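Local coordinates for endoglucanase (PDB 2E4T), which probably cleaves internal beta-1,4-glucan linkages in cellulose and xyloglucan, being the family 44 glycoside hydrolase module of a larger clostridial enzyme, at residues 8-13 with 457-462; 429-434 with 450-455; 474-479 with 490-495; 462-467 with 497-502. All coordinates share one frame; numbering follows the deposited sequence.

Interaction 1: residues 8-13 with 457-462; sequences KVVDIR and QPTTFN
Residues 8-13 and 459-462 run side by side as parallel strands, inclined by 31°, with T460 and N462 each bonded through both backbone polar groups. T460 N gives to K8 O and T460 O takes from V10 N; N462 repeats the scheme with V10 O and, at 2.9 Å from its O, I12 N. Where regular pairing ends, a water takes over, accepting from K8 N and donating to the O of P458, a residue deposited in two conformers.

Side chains then alternate between the two faces. On the buried face V10 and F461 lie alongside each other, V10 CB standing 3.7 Å from F461 CD1. The two methyls of V10 divide the work: CG1, anti to the backbone N (chi1 173°), meets F461 CE1, whereas CG2 reaches back to T459 CG2 at 3.7 Å. That T459 methyl in turn sits over one face of the F461 ring, off toward the rim, while I12 brings CG1 to F461 CD1 from the other end of the contact (3.8 Å). T459 OG1 bonds N452 and N454. On the outer face N462, whose OD1 takes a bond from T501, has ND2 3.4 Å from V9 CG1, and D11 OD1 comes 3.6 Å from N462 CB. K8 extends its amine away from the partner strand to a salt bridge with D428.

In this composite domain the N-terminal strand and one about 450 residues later are neighbours in one sheet. This lone parallel pair in an otherwise antiparallel nine-stranded sheet belongs to the beta-sandwich that accompanies the TIM-like barrel.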
# COMPACT_ATOMS: atom_id res chain seq x y z
N LYS A 8 -30.71 17.27 4.20
CA LYS A 8 -30.04 16.61 3.08
C LYS A 8 -30.42 15.15 3.13
O LYS A 8 -30.21 14.50 4.15
CB LYS A 8 -28.53 16.81 3.23
CG LYS A 8 -27.69 16.12 2.15
CD LYS A 8 -28.04 16.57 0.74
CE LYS A 8 -27.14 15.91 -0.28
NZ LYS A 8 -27.51 16.20 -1.67
N VAL A 9 -30.93 14.66 2.00
CA VAL A 9 -31.48 13.29 1.88
C VAL A 9 -30.83 12.56 0.71
O VAL A 9 -30.75 13.08 -0.40
CB VAL A 9 -33.00 13.33 1.64
CG1 VAL A 9 -33.51 11.94 1.55
CG2 VAL A 9 -33.70 14.01 2.83
N VAL A 10 -30.30 11.37 0.98
CA VAL A 10 -29.52 10.60 0.02
C VAL A 10 -30.07 9.19 -0.02
O VAL A 10 -30.33 8.62 1.03
CB VAL A 10 -28.04 10.59 0.45
CG1 VAL A 10 -27.19 9.65 -0.42
CG2 VAL A 10 -27.50 12.02 0.45
N ASP A 11 -30.24 8.65 -1.24
CA ASP A 11 -30.70 7.29 -1.39
C ASP A 11 -29.50 6.34 -1.56
O ASP A 11 -28.59 6.63 -2.36
CB ASP A 11 -31.57 7.16 -2.62
CG ASP A 11 -32.85 7.97 -2.51
OD1 ASP A 11 -33.38 8.10 -1.39
OD2 ASP A 11 -33.33 8.51 -3.51
N ILE A 12 -29.52 5.22 -0.84
CA ILE A 12 -28.51 4.18 -0.96
C ILE A 12 -29.25 2.91 -1.42
O ILE A 12 -30.20 2.47 -0.77
CB ILE A 12 -27.79 3.90 0.36
CG1 ILE A 12 -27.20 5.14 1.07
CG2 ILE A 12 -26.75 2.79 0.17
CD1 ILE A 12 -26.08 5.79 0.35
N ARG A 13 -28.79 2.33 -2.55
CA ARG A 13 -29.45 1.16 -3.11
C ARG A 13 -28.41 0.03 -3.18
O ARG A 13 -27.38 0.19 -3.83
CB ARG A 13 -29.97 1.46 -4.51
CG ARG A 13 -30.97 2.62 -4.47
CD ARG A 13 -31.64 2.90 -5.80
NE ARG A 13 -32.02 1.69 -6.54
CZ ARG A 13 -33.16 1.01 -6.40
NH1 ARG A 13 -34.09 1.38 -5.51
NH2 ARG A 13 -33.38 -0.06 -7.15
N GLN A 457 -23.75 19.52 8.68
CA GLN A 457 -25.15 19.13 8.84
C GLN A 457 -25.23 17.63 8.82
O GLN A 457 -24.40 16.95 8.16
CB GLN A 457 -25.99 19.69 7.66
CG GLN A 457 -26.22 21.19 7.63
CD GLN A 457 -26.77 21.81 8.94
OE1 GLN A 457 -26.40 22.93 9.32
NE2 GLN A 457 -27.64 21.10 9.62
N PRO A 458 -26.24 17.05 9.49
CA PRO A 458 -26.51 15.62 9.32
C PRO A 458 -26.94 15.30 7.88
O PRO A 458 -27.35 16.21 7.11
CB PRO A 458 -27.67 15.37 10.30
CG PRO A 458 -28.34 16.73 10.44
CD PRO A 458 -27.30 17.76 10.23
N THR A 459 -26.89 14.02 7.56
CA THR A 459 -27.43 13.55 6.29
C THR A 459 -28.37 12.38 6.58
O THR A 459 -28.03 11.46 7.35
CB THR A 459 -26.31 13.10 5.33
OG1 THR A 459 -25.46 14.22 5.12
CG2 THR A 459 -26.87 12.61 4.00
N THR A 460 -29.56 12.41 5.95
CA THR A 460 -30.52 11.32 6.08
C THR A 460 -30.34 10.37 4.90
O THR A 460 -30.46 10.80 3.76
CB THR A 460 -31.96 11.91 6.11
OG1 THR A 460 -32.08 12.73 7.28
CG2 THR A 460 -32.99 10.78 6.09
N PHE A 461 -30.13 9.09 5.21
CA PHE A 461 -29.96 8.09 4.18
C PHE A 461 -31.16 7.16 4.15
O PHE A 461 -31.54 6.56 5.14
CB PHE A 461 -28.68 7.27 4.49
CG PHE A 461 -27.43 8.07 4.36
CD1 PHE A 461 -26.86 8.31 3.12
CD2 PHE A 461 -26.82 8.63 5.49
CE1 PHE A 461 -25.69 9.05 3.00
CE2 PHE A 461 -25.64 9.35 5.40
CZ PHE A 461 -25.07 9.57 4.15
N ASN A 462 -31.77 7.08 2.96
CA ASN A 462 -32.86 6.10 2.74
C ASN A 462 -32.28 4.88 2.04
O ASN A 462 -31.85 4.99 0.88
CB ASN A 462 -33.94 6.73 1.85
CG ASN A 462 -34.67 7.85 2.56
OD1 ASN A 462 -34.88 7.80 3.77
ND2 ASN A 462 -34.97 8.93 1.83
O HOH W 1 -29.74 17.32 6.85

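Interaction 2: residues 429-434 with 450-455; sequences IEVSSA and LLNKNY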
# COMPACT_ATOMS: atom_id res chain seq x y z
N ILE A 429 -22.47 11.24 -4.50
CA ILE A 429 -21.11 10.82 -4.28
C ILE A 429 -20.23 11.90 -3.70
O ILE A 429 -19.07 11.60 -3.34
CB ILE A 429 -20.46 10.26 -5.59
CG1 ILE A 429 -20.25 11.36 -6.63
CG2 ILE A 429 -21.24 9.07 -6.12
CD1 ILE A 429 -19.60 10.89 -7.94
N GLU A 430 -20.71 13.15 -3.65
CA GLU A 430 -19.97 14.24 -3.04
C GLU A 430 -20.18 14.28 -1.52
O GLU A 430 -19.23 14.38 -0.76
CB GLU A 430 -20.40 15.55 -3.68
CG GLU A 430 -19.59 16.71 -3.18
CD GLU A 430 -20.10 18.03 -3.69
OE1 GLU A 430 -21.34 18.21 -3.83
OE2 GLU A 430 -19.25 18.90 -3.98
N VAL A 431 -21.43 14.12 -1.07
CA VAL A 431 -21.70 14.21 0.35
C VAL A 431 -21.49 12.90 1.07
O VAL A 431 -21.43 12.90 2.31
CB VAL A 431 -23.14 14.75 0.62
CG1 VAL A 431 -24.17 13.64 0.45
CG2 VAL A 431 -23.25 15.36 1.97
N SER A 432 -21.40 11.79 0.34
CA SER A 432 -21.36 10.48 0.97
C SER A 432 -20.55 9.51 0.20
O SER A 432 -20.30 9.69 -1.00
CB SER A 432 -22.78 9.94 1.18
OG SER A 432 -23.40 9.57 -0.05
N SER A 433 -20.18 8.43 0.89
CA SER A 433 -19.72 7.20 0.25
C SER A 433 -20.37 6.03 0.98
O SER A 433 -20.65 6.12 2.19
CB SER A 433 -18.21 7.02 0.31
OG SER A 433 -17.57 8.13 -0.28
N ALA A 434 -20.54 4.91 0.26
CA ALA A 434 -21.07 3.73 0.88
C ALA A 434 -20.50 2.52 0.17
O ALA A 434 -20.47 2.47 -1.06
CB ALA A 434 -22.63 3.71 0.86
N LEU A 450 -20.63 3.37 5.80
CA LEU A 450 -21.41 4.53 5.41
C LEU A 450 -20.69 5.78 5.92
O LEU A 450 -20.48 5.91 7.14
CB LEU A 450 -22.82 4.44 6.04
CG LEU A 450 -23.71 5.65 5.77
CD1 LEU A 450 -24.04 5.82 4.29
CD2 LEU A 450 -25.01 5.44 6.59
N LEU A 451 -20.26 6.63 4.99
CA LEU A 451 -19.44 7.81 5.34
C LEU A 451 -20.25 9.05 5.01
O LEU A 451 -20.65 9.28 3.86
CB LEU A 451 -18.12 7.80 4.53
CG LEU A 451 -17.33 6.50 4.64
CD1 LEU A 451 -16.04 6.57 3.82
CD2 LEU A 451 -16.99 6.18 6.08
N ASN A 452 -20.44 9.90 6.04
CA ASN A 452 -21.09 11.19 5.84
C ASN A 452 -20.02 12.27 5.78
O ASN A 452 -19.40 12.59 6.82
CB ASN A 452 -22.09 11.49 6.93
CG ASN A 452 -22.89 12.74 6.60
OD1 ASN A 452 -22.94 13.15 5.44
ND2 ASN A 452 -23.54 13.33 7.61
N LYS A 453 -19.78 12.79 4.57
CA LYS A 453 -18.80 13.84 4.33
C LYS A 453 -19.38 15.25 4.53
O LYS A 453 -18.66 16.22 4.40
CB LYS A 453 -18.21 13.70 2.93
CG LYS A 453 -17.46 12.41 2.73
CD LYS A 453 -16.85 12.32 1.32
CE LYS A 453 -17.79 11.83 0.25
NZ LYS A 453 -17.28 12.10 -1.16
N ASN A 454 -20.69 15.34 4.85
CA ASN A 454 -21.28 16.64 5.09
C ASN A 454 -20.55 17.28 6.28
O ASN A 454 -20.46 16.67 7.36
CB ASN A 454 -22.79 16.42 5.40
CG ASN A 454 -23.63 17.60 5.19
OD1 ASN A 454 -23.16 18.74 5.36
ND2 ASN A 454 -24.94 17.33 4.94
N TYR A 455 -20.05 18.51 6.08
CA TYR A 455 -19.18 19.09 7.10
C TYR A 455 -19.93 19.59 8.28
O TYR A 455 -19.41 19.53 9.43
CB TYR A 455 -18.29 20.21 6.48
CG TYR A 455 -16.92 20.29 7.15
CD1 TYR A 455 -15.81 19.60 6.58
CD2 TYR A 455 -16.70 20.95 8.40
CE1 TYR A 455 -14.59 19.61 7.17
CE2 TYR A 455 -15.42 20.97 8.99
CZ TYR A 455 -14.39 20.28 8.36
OH TYR A 455 -13.15 20.21 8.97
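At the open end of the beta hairpin formed by strands 432-439 and 442-452, S433 and L451 make an antiparallel hydrogen-bonded pair. L451 N gives a nearly straight bond to S433 O (2.9 Å), and S433 N returns one to L451 O. Beyond the last bridge, S432 with N452, the chains leave strand geometry yet remain joined, as K453 N donates to V431 O at 2.8 Å.

K453, deposited in two conformers, carries much of the polar contact in the one described. Its chain bends at the third torsion (chi3 -83°), placing CE 3.1 Å from E430 O, with S432 O also near. NZ then bonds I429 O at 2.9 Å and, weakly, E430 O, so the amine is held largely by main-chain carbonyls of the turn before the strand, with a weak bond to Q312 OE1. Elsewhere in the contact, V431 CG2 lies alongside N454 and touches its CB at 3.6 Å. N454 is itself placed by an Asx turn: its N donates to N452 OD1 (3.2 Å) from well above the amide plane, and the same OD1 receives T459 OG1.

S433 OG bonds D376 of helix 368-384, and L451 packs on A375 and D376 of that helix. The example shows how a hairpin can serve two partners: one face lines the beta-sandwich interior, with A434 and L450 on it, and the other docks the sandwich against a helix of the TIM-like barrel.

Interaction 3: residues 474-479 with 490-495; sequences GNVWAF and TPIVNI
The one flat group at this contact is the N475 amide, which lies beside the puckered P491 ring and points the same way, ND2 coming within 3.5 Å of P491 CB. N475 CB is directed away from the partner segment, but the amide returns to the proline.

The segments belong to the beta hairpin of strands 474-480 and 486-492, the latter the outermost strand at one side of the sandwich sheet. On its other flank strand 474-480 pairs with strand 508-514, N475 bonding V513 through the backbone. The single regular bridge between the two segments is G474 with I492, an antiparallel hydrogen-bonded pair. G474 N gives a nearly straight bond to I492 O at 2.8 Å, and G474 O takes I492 N at 2.8 Å. Farther along, V476 is backbone-bonded to R489, so T490 and P491 both lie opposite N475, as in a beta bulge. P491 CA lies 3.3 Å from G474 O, beside the bond from I492 N.

Beyond the bridge the chain leaves the strand, and I495 brings its CD1 back to within 4.2 Å of G474 N while packing on F500 and L514. I492 is buried against F500, Y502 and I512, and it crosses V476 at an angle: I492 CD1 ends 3.8 Å from V476 CG2.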
# COMPACT_ATOMS: atom_id res chain seq x y z
N GLY A 474 -29.89 -3.87 12.28
CA GLY A 474 -28.58 -3.41 11.82
C GLY A 474 -27.82 -2.87 13.04
O GLY A 474 -28.11 -1.77 13.54
N ASN A 475 -26.84 -3.63 13.52
CA ASN A 475 -25.97 -3.10 14.57
C ASN A 475 -25.00 -2.11 13.94
O ASN A 475 -24.68 -2.21 12.76
CB ASN A 475 -25.32 -4.24 15.31
CG ASN A 475 -26.29 -4.93 16.25
OD1 ASN A 475 -26.69 -6.09 15.97
ND2 ASN A 475 -26.75 -4.25 17.26
N VAL A 476 -24.57 -1.12 14.74
CA VAL A 476 -23.80 -0.02 14.21
C VAL A 476 -22.62 0.28 15.09
O VAL A 476 -22.75 0.37 16.32
CB VAL A 476 -24.68 1.27 14.12
CG1 VAL A 476 -23.85 2.42 13.51
CG2 VAL A 476 -25.94 1.03 13.26
N TRP A 477 -21.44 0.49 14.46
CA TRP A 477 -20.25 0.98 15.12
C TRP A 477 -19.77 2.22 14.37
O TRP A 477 -19.89 2.28 13.14
CB TRP A 477 -19.15 -0.11 15.12
CG TRP A 477 -19.46 -1.26 16.02
CD1 TRP A 477 -18.90 -1.44 17.28
CD2 TRP A 477 -20.31 -2.36 15.81
NE1 TRP A 477 -19.35 -2.59 17.83
CE2 TRP A 477 -20.23 -3.17 16.97
CE3 TRP A 477 -21.13 -2.78 14.76
CZ2 TRP A 477 -20.95 -4.37 17.11
CZ3 TRP A 477 -21.84 -3.96 14.87
CH2 TRP A 477 -21.75 -4.72 16.04
N ALA A 478 -19.27 3.23 15.09
CA ALA A 478 -18.93 4.47 14.39
C ALA A 478 -17.83 5.22 15.13
O ALA A 478 -17.61 5.05 16.33
CB ALA A 478 -20.16 5.38 14.26
N PHE A 479 -17.17 6.10 14.36
CA PHE A 479 -16.32 7.14 14.94
C PHE A 479 -16.71 8.49 14.33
O PHE A 479 -17.41 8.60 13.32
CB PHE A 479 -14.81 6.85 14.78
CG PHE A 479 -14.29 6.83 13.35
CD1 PHE A 479 -13.95 8.00 12.69
CD2 PHE A 479 -14.11 5.61 12.68
CE1 PHE A 479 -13.42 7.97 11.42
CE2 PHE A 479 -13.56 5.59 11.41
CZ PHE A 479 -13.18 6.77 10.77
N THR A 490 -26.74 2.84 18.84
CA THR A 490 -28.04 2.19 18.95
C THR A 490 -28.34 1.42 17.66
O THR A 490 -28.18 1.98 16.56
CB THR A 490 -29.12 3.27 19.15
OG1 THR A 490 -28.74 4.00 20.32
CG2 THR A 490 -30.49 2.65 19.32
N PRO A 491 -28.82 0.17 17.75
CA PRO A 491 -29.07 -0.57 16.51
C PRO A 491 -30.28 -0.01 15.76
O PRO A 491 -31.24 0.49 16.36
CB PRO A 491 -29.42 -1.95 17.00
CG PRO A 491 -30.00 -1.73 18.37
CD PRO A 491 -29.03 -0.64 18.94
N ILE A 492 -30.23 -0.18 14.43
CA ILE A 492 -31.34 0.12 13.51
C ILE A 492 -32.32 -1.06 13.59
O ILE A 492 -31.91 -2.23 13.44
CB ILE A 492 -30.77 0.23 12.09
CG1 ILE A 492 -29.85 1.45 11.98
CG2 ILE A 492 -31.87 0.21 11.02
CD1 ILE A 492 -28.88 1.38 10.81
N VAL A 493 -33.61 -0.78 13.87
CA VAL A 493 -34.57 -1.83 14.05
C VAL A 493 -35.81 -1.73 13.19
O VAL A 493 -36.56 -2.73 13.15
CB VAL A 493 -35.03 -1.95 15.53
CG1 VAL A 493 -33.84 -2.11 16.48
CG2 VAL A 493 -35.88 -0.76 15.92
N ASN A 494 -36.10 -0.61 12.56
CA ASN A 494 -37.36 -0.52 11.83
C ASN A 494 -37.10 -0.70 10.35
O ASN A 494 -37.02 0.25 9.56
CB ASN A 494 -38.12 0.79 12.15
CG ASN A 494 -39.58 0.54 11.90
OD1 ASN A 494 -39.92 -0.03 10.83
ND2 ASN A 494 -40.45 0.88 12.85
N ILE A 495 -36.92 -1.96 9.97
CA ILE A 495 -36.60 -2.37 8.62
C ILE A 495 -37.87 -2.97 8.03
O ILE A 495 -38.43 -3.92 8.57
CB ILE A 495 -35.42 -3.35 8.59
CG1 ILE A 495 -34.20 -2.72 9.34
CG2 ILE A 495 -35.10 -3.68 7.13
CD1 ILE A 495 -33.05 -3.66 9.47

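Interaction 4: residues 462-467 with 497-502; sequences NFSIDS and DNTFTY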
# COMPACT_ATOMS: atom_id res chain seq x y z
N ASN A 462 -31.77 7.08 2.96
CA ASN A 462 -32.86 6.10 2.74
C ASN A 462 -32.28 4.88 2.04
O ASN A 462 -31.85 4.99 0.88
CB ASN A 462 -33.94 6.73 1.85
CG ASN A 462 -34.67 7.85 2.56
OD1 ASN A 462 -34.88 7.80 3.77
ND2 ASN A 462 -34.97 8.93 1.83
N PHE A 463 -32.22 3.77 2.76
CA PHE A 463 -31.69 2.52 2.23
C PHE A 463 -32.76 1.65 1.62
O PHE A 463 -33.83 1.47 2.22
CB PHE A 463 -31.04 1.71 3.35
CG PHE A 463 -29.66 2.17 3.75
CD1 PHE A 463 -28.55 1.50 3.22
CD2 PHE A 463 -29.44 3.27 4.56
CE1 PHE A 463 -27.25 1.87 3.57
CE2 PHE A 463 -28.12 3.61 4.93
CZ PHE A 463 -27.05 2.89 4.41
N SER A 464 -32.44 1.06 0.46
CA SER A 464 -33.29 0.04 -0.16
C SER A 464 -32.35 -1.10 -0.56
O SER A 464 -31.37 -0.85 -1.29
CB SER A 464 -33.95 0.62 -1.42
OG SER A 464 -34.78 1.71 -1.13
N ILE A 465 -32.63 -2.30 -0.07
CA ILE A 465 -31.75 -3.45 -0.24
C ILE A 465 -32.51 -4.58 -0.93
O ILE A 465 -33.62 -4.94 -0.49
CB ILE A 465 -31.22 -3.89 1.11
CG1 ILE A 465 -30.43 -2.75 1.76
CG2 ILE A 465 -30.34 -5.14 0.96
CD1 ILE A 465 -30.17 -2.95 3.24
N ASP A 466 -31.91 -5.15 -1.97
CA ASP A 466 -32.37 -6.39 -2.56
C ASP A 466 -31.48 -7.52 -2.05
O ASP A 466 -30.27 -7.49 -2.33
CB ASP A 466 -32.31 -6.26 -4.07
CG ASP A 466 -33.28 -5.23 -4.64
OD1 ASP A 466 -34.30 -4.86 -4.03
OD2 ASP A 466 -33.02 -4.80 -5.78
N SER A 467 -32.02 -8.50 -1.34
CA SER A 467 -31.24 -9.59 -0.76
C SER A 467 -32.02 -10.84 -0.69
O SER A 467 -33.24 -10.75 -0.71
CB SER A 467 -30.84 -9.23 0.65
OG SER A 467 -30.21 -10.35 1.25
N ASP A 497 -39.45 -4.52 4.68
CA ASP A 497 -39.13 -5.05 3.35
C ASP A 497 -37.73 -4.60 2.91
O ASP A 497 -37.58 -4.10 1.78
CB ASP A 497 -40.20 -4.59 2.34
CG ASP A 497 -41.59 -5.18 2.62
OD1 ASP A 497 -41.70 -6.27 3.23
OD2 ASP A 497 -42.58 -4.54 2.22
N ASN A 498 -36.76 -4.70 3.83
CA ASN A 498 -35.36 -4.38 3.51
C ASN A 498 -35.17 -2.92 3.10
O ASN A 498 -34.23 -2.59 2.37
CB ASN A 498 -34.83 -5.38 2.46
CG ASN A 498 -34.35 -6.65 3.10
OD1 ASN A 498 -34.19 -6.77 4.29
ND2 ASN A 498 -34.12 -7.67 2.24
N THR A 499 -35.99 -2.03 3.67
CA THR A 499 -35.81 -0.60 3.57
C THR A 499 -35.76 -0.02 4.96
O THR A 499 -36.45 -0.50 5.88
CB THR A 499 -36.93 0.09 2.75
OG1 THR A 499 -38.15 0.12 3.53
CG2 THR A 499 -37.14 -0.57 1.40
N PHE A 500 -34.97 1.03 5.14
CA PHE A 500 -34.93 1.77 6.40
C PHE A 500 -34.36 3.15 6.12
O PHE A 500 -33.75 3.38 5.08
CB PHE A 500 -34.14 1.02 7.49
CG PHE A 500 -32.71 0.77 7.16
CD1 PHE A 500 -31.72 1.71 7.51
CD2 PHE A 500 -32.31 -0.39 6.54
CE1 PHE A 500 -30.38 1.47 7.27
CE2 PHE A 500 -30.96 -0.63 6.27
CZ PHE A 500 -30.01 0.32 6.63
N THR A 501 -34.55 4.05 7.08
CA THR A 501 -33.97 5.38 7.01
C THR A 501 -33.07 5.58 8.22
O THR A 501 -33.47 5.29 9.35
CB THR A 501 -35.09 6.44 7.02
OG1 THR A 501 -35.89 6.25 5.84
CG2 THR A 501 -34.56 7.86 7.11
N TYR A 502 -31.88 6.16 7.97
CA TYR A 502 -30.91 6.32 9.02
C TYR A 502 -30.23 7.66 8.82
O TYR A 502 -29.61 7.91 7.78
CB TYR A 502 -29.88 5.19 8.95
CG TYR A 502 -28.92 5.15 10.13
CD1 TYR A 502 -29.40 5.03 11.45
CD2 TYR A 502 -27.54 5.15 9.94
CE1 TYR A 502 -28.54 4.93 12.53
CE2 TYR A 502 -26.68 5.04 11.02
CZ TYR A 502 -27.16 4.96 12.31
OH TYR A 502 -26.28 4.86 13.37
O HOH W 2 -34.89 -7.46 -0.55
O HOH W 3 -36.11 -3.50 -0.55
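F463 and F500 lie alongside each other across antiparallel strands with their side chains pointing the same way, their ring planes nearly parallel (14°) but slid apart. The centroids are separated by 4.6 Å, and the rings barely overlap. What lies over the centre of F500 is F463 CB, in a CH-pi contact at 3.7 Å from the centroid; over one face of F463, toward the rim, is F500 CZ. F500 CG sits in the crowded position between the backbone N and carbonyl carbon (chi1 61°). Between the rings, F463 CD2 and F500 CE1 are 3.4 Å apart. I465 crosses F500 and sets CD1 3.9 Å from F500 CE2.

The two residues also bond through their backbones, F463 N to F500 O and F500 N to F463 O, as an antiparallel hydrogen-bonded pair of the sandwich sheet. Here 499-504 is one of the two outermost strands, beside 459-466, and the aromatic side faces the interior, where F463 packs on I448 and L450 and F500 on L514.

The outer face is polar. T501 OG1 donates to N462 OD1 at 2.8 Å, the two side chains lying alongside each other. At the far end N498, with left-handed backbone angles, accepts I465 N on its O at 2.9 Å. Its amide is held by K469 O and Y471 N, and a water ties N498 ND2 to I465 O and S467 N. A second water spans I465 O and the O of D497, a residue deposited in two conformers.

All four contacts lie in one beta-sandwich, and their chemistry follows their place in it. Interaction 2 is the most buried, lying toward the barrel; the other three are partly buried, and interactions 3 and 4 include the two outermost strands of the sheet. Interactions 1 and 4 pair strand 459-466 on its two sides, parallel in one and antiparallel in the other, and share N462. T459 links interaction 1 to N452 and N454 of interaction 2, while Y502 and F500 bring interaction 4 against V476 and I492 of interaction 3. A lysine amine on carbonyls marks interaction 2, slipped phenyl rings with a CH-pi contact interaction 4, and two backbone bonds with aliphatic side chains interaction 3.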